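Local coordinates for flavodoxin (Methanosarcina acetivorans C2A, PDB 5WID), which probably transfers electrons as a small redox carrier, using a flavin mononucleotide cofactor bound by its single flavodoxin domain, at residues Val5-Leu8 with Thr14-Met17; Asp31-Ser36 with Leu42-Glu47; Ile51-Ser56 with Ile98-Lys103. All coordinates share one frame; numbering follows the deposited sequence.

Contact 1: residues Val5-Leu8 with Thr14-Met17. With FMN (flavin mononucleotide), chain D; ACT (acetate ion), chain F.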
loop_
_atom_site.group_PDB
_atom_site.type_symbol
_atom_site.label_atom_id
_atom_site.label_comp_id
_atom_site.label_asym_id
_atom_site.label_seq_id
_atom_site.Cartn_x
_atom_site.Cartn_y
_atom_site.Cartn_z
ATOM N N VAL A 5 -5.808 2.175 0.851
ATOM C CA VAL A 5 -4.609 1.553 1.417
ATOM C C VAL A 5 -4.989 0.113 1.748
ATOM O O VAL A 5 -5.782 -0.124 2.668
ATOM C CB VAL A 5 -4.097 2.287 2.663
ATOM C CG1 VAL A 5 -2.790 1.640 3.148
ATOM C CG2 VAL A 5 -3.924 3.804 2.399
ATOM N N VAL A 6 -4.454 -0.839 0.984
ATOM C CA VAL A 6 -4.832 -2.250 1.059
ATOM C C VAL A 6 -3.659 -3.020 1.642
ATOM O O VAL A 6 -2.520 -2.803 1.221
ATOM C CB VAL A 6 -5.175 -2.812 -0.336
ATOM C CG1 VAL A 6 -5.595 -4.300 -0.233
ATOM C CG2 VAL A 6 -6.234 -1.967 -1.017
ATOM N N TYR A 7 -3.926 -3.948 2.565
ATOM C CA TYR A 7 -2.805 -4.615 3.231
ATOM C C TYR A 7 -3.124 -6.073 3.552
ATOM O O TYR A 7 -4.286 -6.481 3.669
ATOM C CB TYR A 7 -2.398 -3.881 4.528
ATOM C CG TYR A 7 -3.513 -3.855 5.537
ATOM C CD1 TYR A 7 -4.486 -2.860 5.506
ATOM C CD2 TYR A 7 -3.629 -4.861 6.494
ATOM C CE1 TYR A 7 -5.535 -2.859 6.412
ATOM C CE2 TYR A 7 -4.679 -4.871 7.400
ATOM C CZ TYR A 7 -5.629 -3.866 7.353
ATOM O OH TYR A 7 -6.676 -3.861 8.253
ATOM N N LEU A 8 -2.049 -6.849 3.691
ATOM C CA LEU A 8 -2.067 -8.167 4.313
ATOM C C LEU A 8 -1.172 -8.098 5.538
ATOM O O LEU A 8 -0.040 -7.610 5.449
ATOM C CB LEU A 8 -1.557 -9.256 3.361
ATOM C CG LEU A 8 -1.653 -10.697 3.887
ATOM C CD1 LEU A 8 -1.876 -11.692 2.734
ATOM C CD2 LEU A 8 -0.386 -11.079 4.670
ATOM N N THR A 14 2.200 -4.755 9.517
ATOM C CA THR A 14 1.832 -4.078 8.273
ATOM C C THR A 14 0.491 -3.374 8.403
ATOM O O THR A 14 0.283 -2.311 7.803
ATOM C CB THR A 14 1.825 -5.089 7.118
ATOM O OG1 THR A 14 3.115 -5.724 7.075
ATOM C CG2 THR A 14 1.530 -4.429 5.755
ATOM N N LYS A 15 -0.426 -3.937 9.190
ATOM C CA LYS A 15 -1.686 -3.243 9.440
ATOM C C LYS A 15 -1.445 -1.905 10.132
ATOM O O LYS A 15 -2.042 -0.887 9.760
ATOM C CB LYS A 15 -2.617 -4.119 10.285
ATOM C CG LYS A 15 -3.953 -3.448 10.666
ATOM C CD LYS A 15 -4.861 -4.435 11.441
ATOM C CE LYS A 15 -6.239 -3.832 11.713
ATOM N NZ LYS A 15 -6.121 -2.671 12.639
ATOM N N ALA A 16 -0.572 -1.890 11.143
ATOM C CA ALA A 16 -0.252 -0.639 11.821
ATOM C C ALA A 16 0.331 0.377 10.844
ATOM O O ALA A 16 0.002 1.568 10.906
ATOM C CB ALA A 16 0.724 -0.903 12.972
ATOM N N MET A 17 1.204 -0.074 9.941
ATOM C CA MET A 17 1.748 0.822 8.921
ATOM C C MET A 17 0.635 1.390 8.058
ATOM O O MET A 17 0.597 2.594 7.780
ATOM C CB MET A 17 2.751 0.076 8.035
ATOM C CG MET A 17 3.992 -0.378 8.779
ATOM S SD MET A 17 5.108 -1.284 7.685
ATOM C CE MET A 17 5.670 0.004 6.552
HETATM N N1 FMN D . 10.918 -11.561 7.223
HETATM C C2 FMN D . 11.763 -11.370 6.156
HETATM O O2 FMN D . 12.295 -10.268 5.991
HETATM N N3 FMN D . 12.017 -12.406 5.273
HETATM C C4 FMN D . 11.424 -13.631 5.431
HETATM O O4 FMN D . 11.672 -14.525 4.608
HETATM C C4A FMN D . 10.574 -13.830 6.523
HETATM N N5 FMN D . 9.972 -15.053 6.733
HETATM C C5A FMN D . 9.135 -15.237 7.817
HETATM C C6 FMN D . 8.548 -16.486 8.010
HETATM C C7 FMN D . 7.703 -16.688 9.090
HETATM C C7M FMN D . 7.077 -18.046 9.276
HETATM C C8 FMN D . 7.454 -15.654 9.990
HETATM C C8M FMN D . 6.545 -15.867 11.168
HETATM C C9 FMN D . 8.047 -14.400 9.802
HETATM C C9A FMN D . 8.888 -14.199 8.713
HETATM N N10 FMN D . 9.481 -12.964 8.503
HETATM C C10 FMN D . 10.326 -12.786 7.421
HETATM C "C1'" FMN D . 9.254 -11.836 9.456
HETATM C "C2'" FMN D . 7.960 -11.060 9.214
HETATM O "O2'" FMN D . 7.924 -10.442 7.938
HETATM C "C3'" FMN D . 7.897 -9.986 10.295
HETATM O "O3'" FMN D . 7.687 -10.614 11.547
HETATM C "C4'" FMN D . 6.828 -8.916 10.055
HETATM O "O4'" FMN D . 6.995 -7.924 11.050
HETATM C "C5'" FMN D . 5.398 -9.458 10.093
HETATM O "O5'" FMN D . 4.533 -8.384 9.761
HETATM P P FMN D . 2.939 -8.584 9.794
HETATM O O1P FMN D . 2.347 -7.416 9.044
HETATM O O2P FMN D . 2.609 -9.884 9.089
HETATM O O3P FMN D . 2.496 -8.604 11.230
HETATM C C ACT F . -8.369 -6.532 9.362
HETATM O O ACT F . -8.601 -7.770 9.352
HETATM O OXT ACT F . -7.171 -6.146 9.280
HETATM C CH3 ACT F . -9.479 -5.552 9.486
#

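Contact 2: residues Asp31-Ser36 with Leu42-Glu47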
loop_
_atom_site.group_PDB
_atom_site.type_symbol
_atom_site.label_atom_id
_atom_site.label_comp_id
_atom_site.label_asym_id
_atom_site.label_seq_id
_atom_site.Cartn_x
_atom_site.Cartn_y
_atom_site.Cartn_z
ATOM N N ASP A 31 -10.028 11.747 0.698
ATOM C CA ASP A 31 -10.789 10.607 1.192
ATOM C C ASP A 31 -9.946 9.344 1.104
ATOM O O ASP A 31 -9.196 9.146 0.144
ATOM C CB ASP A 31 -12.074 10.427 0.383
ATOM C CG ASP A 31 -13.070 11.541 0.616
ATOM O OD1 ASP A 31 -13.069 12.118 1.723
ATOM O OD2 ASP A 31 -13.856 11.835 -0.309
ATOM N N VAL A 32 -10.056 8.486 2.115
ATOM C CA VAL A 32 -9.237 7.279 2.145
ATOM C C VAL A 32 -9.991 6.179 2.869
ATOM O O VAL A 32 -10.786 6.430 3.780
ATOM C CB VAL A 32 -7.861 7.548 2.805
ATOM C CG1 VAL A 32 -8.033 7.967 4.246
ATOM C CG2 VAL A 32 -6.955 6.322 2.710
ATOM N N GLN A 33 -9.758 4.947 2.446
ATOM C CA GLN A 33 -10.150 3.811 3.260
ATOM C C GLN A 33 -8.955 2.887 3.400
ATOM O O GLN A 33 -8.207 2.666 2.444
ATOM C CB GLN A 33 -11.401 3.099 2.697
ATOM C CG GLN A 33 -11.224 1.898 1.813
ATOM C CD GLN A 33 -12.546 1.511 1.152
ATOM O OE1 GLN A 33 -12.852 1.952 0.041
ATOM N NE2 GLN A 33 -13.344 0.702 1.846
ATOM N N VAL A 34 -8.740 2.425 4.625
ATOM C CA VAL A 34 -7.671 1.496 4.959
ATOM C C VAL A 34 -8.347 0.157 5.176
ATOM O O VAL A 34 -9.240 0.044 6.029
ATOM C CB VAL A 34 -6.902 1.948 6.211
ATOM C CG1 VAL A 34 -5.838 0.915 6.589
ATOM C CG2 VAL A 34 -6.288 3.330 5.967
ATOM N N ILE A 35 -7.975 -0.841 4.386
ATOM C CA ILE A 35 -8.785 -2.052 4.324
ATOM C C ILE A 35 -7.901 -3.255 4.032
ATOM O O ILE A 35 -6.973 -3.196 3.219
ATOM C CB ILE A 35 -9.917 -1.887 3.284
ATOM C CG1 ILE A 35 -10.877 -3.074 3.318
ATOM C CG2 ILE A 35 -9.355 -1.632 1.893
ATOM C CD1 ILE A 35 -12.197 -2.770 2.624
ATOM N N SER A 36 -8.197 -4.353 4.716
ATOM C CA SER A 36 -7.520 -5.605 4.434
ATOM C C SER A 36 -7.845 -6.086 3.018
ATOM O O SER A 36 -8.965 -5.913 2.518
ATOM C CB SER A 36 -7.938 -6.631 5.490
ATOM O OG SER A 36 -7.709 -7.948 5.059
ATOM N N LEU A 42 -13.617 -4.976 -5.819
ATOM C CA LEU A 42 -13.060 -4.527 -7.091
ATOM C C LEU A 42 -13.444 -3.082 -7.388
ATOM O O LEU A 42 -12.597 -2.273 -7.787
ATOM C CB LEU A 42 -13.530 -5.453 -8.215
ATOM C CG LEU A 42 -13.022 -5.103 -9.613
ATOM C CD1 LEU A 42 -11.507 -5.158 -9.640
ATOM C CD2 LEU A 42 -13.632 -6.028 -10.670
ATOM N N ASP A 43 -14.720 -2.733 -7.186
ATOM C CA ASP A 43 -15.165 -1.367 -7.468
ATOM C C ASP A 43 -14.431 -0.334 -6.626
ATOM O O ASP A 43 -14.247 0.805 -7.071
ATOM C CB ASP A 43 -16.672 -1.222 -7.232
ATOM C CG ASP A 43 -17.500 -1.823 -8.345
ATOM O OD1 ASP A 43 -18.685 -2.119 -8.099
ATOM O OD2 ASP A 43 -16.973 -1.987 -9.466
ATOM N N GLU A 44 -14.038 -0.693 -5.400
ATOM C CA GLU A 44 -13.307 0.261 -4.567
ATOM C C GLU A 44 -11.930 0.561 -5.147
ATOM O O GLU A 44 -11.448 1.696 -5.056
ATOM C CB GLU A 44 -13.200 -0.271 -3.136
ATOM C CG GLU A 44 -14.563 -0.308 -2.450
ATOM C CD GLU A 44 -14.546 -0.982 -1.087
ATOM O OE1 GLU A 44 -13.841 -1.997 -0.914
ATOM O OE2 GLU A 44 -15.267 -0.494 -0.192
ATOM N N LEU A 45 -11.279 -0.444 -5.742
ATOM C CA LEU A 45 -10.012 -0.206 -6.428
ATOM C C LEU A 45 -10.219 0.657 -7.670
ATOM O O LEU A 45 -9.452 1.596 -7.916
ATOM C CB LEU A 45 -9.368 -1.544 -6.816
ATOM C CG LEU A 45 -8.888 -2.439 -5.667
ATOM C CD1 LEU A 45 -8.341 -3.753 -6.212
ATOM C CD2 LEU A 45 -7.854 -1.731 -4.827
ATOM N N LYS A 46 -11.253 0.346 -8.463
ATOM C CA LYS A 46 -11.536 1.119 -9.671
ATOM C C LYS A 46 -11.821 2.578 -9.341
ATOM O O LYS A 46 -11.438 3.478 -10.096
ATOM C CB LYS A 46 -12.728 0.515 -10.418
ATOM C CG LYS A 46 -12.487 -0.871 -11.007
ATOM C CD LYS A 46 -13.795 -1.452 -11.536
ATOM C CE LYS A 46 -13.551 -2.631 -12.465
ATOM N NZ LYS A 46 -14.828 -3.086 -13.114
ATOM N N GLU A 47 -12.490 2.830 -8.215
ATOM C CA GLU A 47 -12.866 4.195 -7.856
ATOM C C GLU A 47 -11.660 5.040 -7.445
ATOM O O GLU A 47 -11.677 6.263 -7.618
ATOM C CB GLU A 47 -13.896 4.150 -6.722
ATOM C CG GLU A 47 -14.235 5.507 -6.112
ATOM C CD GLU A 47 -14.952 5.402 -4.772
ATOM O OE1 GLU A 47 -15.596 6.397 -4.377
ATOM O OE2 GLU A 47 -14.871 4.339 -4.114
#

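Contact 3: residues Ile51-Ser56 with Ile98-Lys103. With FMN (flavin mononucleotide), chain D.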
loop_
_atom_site.group_PDB
_atom_site.type_symbol
_atom_site.label_atom_id
_atom_site.label_comp_id
_atom_site.label_asym_id
_atom_site.label_seq_id
_atom_site.Cartn_x
_atom_site.Cartn_y
_atom_site.Cartn_z
ATOM N N ILE A 51 -3.611 3.854 -5.084
ATOM C CA ILE A 51 -3.737 2.557 -4.427
ATOM C C ILE A 51 -2.390 2.224 -3.809
ATOM O O ILE A 51 -1.403 2.038 -4.535
ATOM C CB ILE A 51 -4.166 1.450 -5.405
ATOM C CG1 ILE A 51 -5.517 1.795 -6.035
ATOM C CG2 ILE A 51 -4.220 0.095 -4.682
ATOM C CD1 ILE A 51 -5.869 0.938 -7.275
ATOM N N ALA A 52 -2.348 2.139 -2.477
ATOM C CA ALA A 52 -1.162 1.699 -1.751
ATOM C C ALA A 52 -1.389 0.256 -1.318
ATOM O O ALA A 52 -2.482 -0.090 -0.862
ATOM C CB ALA A 52 -0.897 2.594 -0.530
ATOM N N VAL A 53 -0.382 -0.597 -1.512
ATOM C CA VAL A 53 -0.519 -2.022 -1.213
ATOM C C VAL A 53 0.625 -2.450 -0.303
ATOM O O VAL A 53 1.791 -2.158 -0.595
ATOM C CB VAL A 53 -0.533 -2.872 -2.494
ATOM C CG1 VAL A 53 -0.591 -4.365 -2.156
ATOM C CG2 VAL A 53 -1.739 -2.490 -3.382
ATOM N N GLY A 54 0.291 -3.150 0.780
ATOM C CA GLY A 54 1.287 -3.582 1.741
ATOM C C GLY A 54 1.151 -5.046 2.110
ATOM O O GLY A 54 0.053 -5.591 2.189
ATOM N N SER A 55 2.302 -5.677 2.339
ATOM C CA SER A 55 2.343 -7.051 2.819
ATOM C C SER A 55 3.608 -7.254 3.628
ATOM O O SER A 55 4.652 -6.668 3.324
ATOM C CB SER A 55 2.321 -8.071 1.668
ATOM O OG SER A 55 2.431 -9.397 2.162
ATOM N N SER A 56 3.531 -8.142 4.615
ATOM C CA SER A 56 4.764 -8.581 5.236
ATOM C C SER A 56 5.490 -9.549 4.302
ATOM O O SER A 56 4.973 -9.948 3.252
ATOM C CB SER A 56 4.488 -9.219 6.602
ATOM O OG SER A 56 3.434 -10.173 6.505
ATOM N N ILE A 98 9.302 -4.549 -2.222
ATOM C CA ILE A 98 9.994 -4.384 -3.501
ATOM C C ILE A 98 9.229 -5.101 -4.600
ATOM O O ILE A 98 9.024 -4.568 -5.698
ATOM C CB ILE A 98 11.434 -4.928 -3.417
ATOM C CG1 ILE A 98 12.107 -4.509 -2.116
ATOM C CG2 ILE A 98 12.236 -4.503 -4.651
ATOM C CD1 ILE A 98 12.237 -3.056 -1.981
ATOM N N LEU A 99 8.826 -6.346 -4.318
ATOM C CA LEU A 99 8.090 -7.145 -5.292
ATOM C C LEU A 99 6.730 -6.539 -5.603
ATOM O O LEU A 99 6.269 -6.587 -6.748
ATOM C CB LEU A 99 7.935 -8.570 -4.762
ATOM C CG LEU A 99 9.296 -9.248 -4.611
ATOM C CD1 LEU A 99 9.147 -10.572 -3.853
ATOM C CD2 LEU A 99 9.943 -9.472 -5.986
ATOM N N ILE A 100 6.066 -5.980 -4.592
ATOM C CA ILE A 100 4.797 -5.294 -4.820
ATOM C C ILE A 100 4.997 -4.125 -5.773
ATOM O O ILE A 100 4.250 -3.953 -6.741
ATOM C CB ILE A 100 4.197 -4.828 -3.478
ATOM C CG1 ILE A 100 3.751 -6.047 -2.662
ATOM C CG2 ILE A 100 3.053 -3.823 -3.722
ATOM C CD1 ILE A 100 3.314 -5.684 -1.256
ATOM N N ALA A 101 6.005 -3.292 -5.500
ATOM C CA ALA A 101 6.286 -2.151 -6.369
ATOM C C ALA A 101 6.560 -2.593 -7.800
ATOM O O ALA A 101 6.071 -1.974 -8.752
ATOM C CB ALA A 101 7.477 -1.363 -5.826
ATOM N N GLU A 102 7.359 -3.653 -7.974
ATOM C CA GLU A 102 7.666 -4.130 -9.319
ATOM C C GLU A 102 6.404 -4.592 -10.041
ATOM O O GLU A 102 6.212 -4.287 -11.224
ATOM C CB GLU A 102 8.707 -5.251 -9.247
ATOM C CG GLU A 102 10.124 -4.731 -9.078
ATOM C CD GLU A 102 11.109 -5.786 -8.588
ATOM O OE1 GLU A 102 10.825 -6.995 -8.744
ATOM O OE2 GLU A 102 12.173 -5.397 -8.054
ATOM N N LYS A 103 5.527 -5.319 -9.340
ATOM C CA LYS A 103 4.256 -5.730 -9.931
ATOM C C LYS A 103 3.429 -4.529 -10.356
ATOM O O LYS A 103 2.857 -4.520 -11.451
ATOM C CB LYS A 103 3.457 -6.557 -8.932
ATOM C CG LYS A 103 3.538 -8.041 -9.108
ATOM C CD LYS A 103 2.470 -8.715 -8.249
ATOM C CE LYS A 103 2.916 -10.108 -7.872
ATOM N NZ LYS A 103 3.115 -10.908 -9.089
HETATM N N1 FMN D . 10.918 -11.561 7.223
HETATM C C2 FMN D . 11.763 -11.370 6.156
HETATM O O2 FMN D . 12.295 -10.268 5.991
HETATM N N3 FMN D . 12.017 -12.406 5.273
HETATM C C4 FMN D . 11.424 -13.631 5.431
HETATM O O4 FMN D . 11.672 -14.525 4.608
HETATM C C4A FMN D . 10.574 -13.830 6.523
HETATM N N5 FMN D . 9.972 -15.053 6.733
HETATM C C5A FMN D . 9.135 -15.237 7.817
HETATM C C6 FMN D . 8.548 -16.486 8.010
HETATM C C7 FMN D . 7.703 -16.688 9.090
HETATM C C7M FMN D . 7.077 -18.046 9.276
HETATM C C8 FMN D . 7.454 -15.654 9.990
HETATM C C8M FMN D . 6.545 -15.867 11.168
HETATM C C9 FMN D . 8.047 -14.400 9.802
HETATM C C9A FMN D . 8.888 -14.199 8.713
HETATM N N10 FMN D . 9.481 -12.964 8.503
HETATM C C10 FMN D . 10.326 -12.786 7.421
HETATM C "C1'" FMN D . 9.254 -11.836 9.456
HETATM C "C2'" FMN D . 7.960 -11.060 9.214
HETATM O "O2'" FMN D . 7.924 -10.442 7.938
HETATM C "C3'" FMN D . 7.897 -9.986 10.295
HETATM O "O3'" FMN D . 7.687 -10.614 11.547
HETATM C "C4'" FMN D . 6.828 -8.916 10.055
HETATM O "O4'" FMN D . 6.995 -7.924 11.050
HETATM C "C5'" FMN D . 5.398 -9.458 10.093
HETATM O "O5'" FMN D . 4.533 -8.384 9.761
HETATM P P FMN D . 2.939 -8.584 9.794
HETATM O O1P FMN D . 2.347 -7.416 9.044
HETATM O O2P FMN D . 2.609 -9.884 9.089
HETATM O O3P FMN D . 2.496 -8.604 11.230
#

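Contact 1: residues Val5-Leu8 with Thr14-Met17
Y7 and L8, near the end of strand 2-8, meet T14 and K15 at the start of helix 13-27, inside the first beta-alpha-beta unit of the flavodoxin fold. The loop between them, with S9, T10 and S11, supplies side-chain hydrogen bonds to FMN. Y7 directs its CB at the helix, and with CG held between its backbone N and carbonyl carbon (chi1 62°) one face of the ring meets K15, while V34 and S36 also touch Y7. K15 CA sits 4.2 Å from the centroid of the Y7 ring and 25° off its normal, a CH-pi contact over one face, displaced toward the rim. The K15 chain passes the ring obliquely: its CB and CG both lie 3.6 Å from Y7 CE2, and its CE comes within 3.5 Å of Y7 OH before NZ leaves for a salt bridge with E19. The phenol gives a hydrogen bond of 2.6 Å from Y7 OH to OXT of an acetate ion, probably left from the crystallisation liquor, at the ring edge near its plane.

At L8 the side chain turns away from the helix and the backbone makes the contact, L8 O lying 3.6 Å from T14 CB. T14 CG2 also packs on that carbonyl, while the other branch, OG1, faces the cofactor. T14 OG1 accepts from S89 N and shares one phosphate oxygen with its own amide: T14 OG1 to FMN O1P is 2.7 Å, and T14 N donates to that same O1P with an N-H...O angle of 162°.

Contact 2: residues Asp31-Ser36 with Leu42-Glu47
The amide of Q33 stands over one face of the E44 carboxylate, the two planes 76° apart. Its N and O approach about equally: Q33 NE2 and Q33 OE1 are each 3.6 Å from E44 CD. Only the nitrogen makes a bond. Q33 NE2 donates to E44 OE2 at 3.0 Å, a bent hydrogen bond that reaches the oxygen from well above the carboxylate, 65° out of its plane. Q33 OE1 lies 3.4 Å from E44 OE2, but both are acceptors, and that amide oxygen is instead satisfied by K2 NZ. The lysine's charge would probably polarise the amide and make its NH2 a better donor. The aliphatic part of E44 also passes the amide, its CG 3.8 Å from Q33 OE1.

The other carboxylate oxygen has a different setting. I35 CD1 lies 4.0 Å from E44 OE1, a methyl-to-oxygen van der Waals approach, while the polar partner of this oxygen is K41 N, just before the helix. E44 CG is anti to its own carbonyl carbon and beside its N (chi1 -68°), which lets the extended chain reach both the strand and that amide. With an alanine in place of E44, Q33 NE2 and K41 N would probably both lose this carboxylate acceptor, and the Q33 amide would be freer to turn.

This is a surface contact between strand 31-36, which pairs with strand 2-8, and the short helix 42-47. Q33 and I35 both touch I4 of strand 2-8, whereas V32 and V34 meet helix 13-27. L45, one residue on from E44, packs against F69, T73 and L74 of helix 64-76.

Contact 3: residues Ile51-Ser56 with Ile98-Lys103
I100 lays its two branches over V53 and the backbone leading to S55, pressing helix 96-106 onto the central strand of the doubly wound alpha/beta sandwich of a flavodoxin. Segment 51-55 and helix segment 98-103 run roughly antiparallel, 146° between their directions, with axes approaching to 8.8 Å. The methyl I100 CG2 is 3.9 Å from V53 CB and also rests on the V53 carbonyl, its distance to V53 O being 3.8 Å. The longer branch goes further along the strand. CG1 lies anti to the carbonyl carbon of I100 (chi1 -69°) and the chain stays extended beyond it, taking I100 CD1 to 3.7 Å from S55 N and 3.9 Å from S55 CB. One isoleucine therefore spans V53 to S55, and no hydrogen bond crosses the interface.

G54, between these two, presents backbone alone: I100 CD1 comes to 4.1 Å from G54 C. On the opposite face of the strand T14 of helix 13-27 packs against the same glycine, where a side chain would have pointed. M62, M70 and A86 also touch I100, and K103, on the same helix, forms a salt bridge with D71 of helix 64-76.

Toward the cofactor, hydroxyls replace methyls. S55 OG donates to S56 O, in the carbonyl plane and on a lone pair, with a C=O...donor angle of 130°. S56 turns its side chain from the helix toward the flavin nucleotide, and S56 OG donates a hydrogen bond of 2.7 Å to FMN O2P.

In the fold
Contacts 1 and 3 are buried and contact 2 lies at the surface, yet all three reach the parallel strands of one sheet. Strand 2-8 stands between strands 31-36 and 50-58, and backbone hydrogen bonds such as V5 O to I35 N and V6 O to G54 N tie the three contacts' strands together. Contacts 1 and 3 bring helices to opposite faces of that sheet and both end at the FMN phosphate, through T14 and S56. Their chemistry differs with place: a ring face and phosphate-gripping donors in contact 1, methyl packing in contact 3, and in contact 2 an amide-carboxylate bond, away from the cofactor.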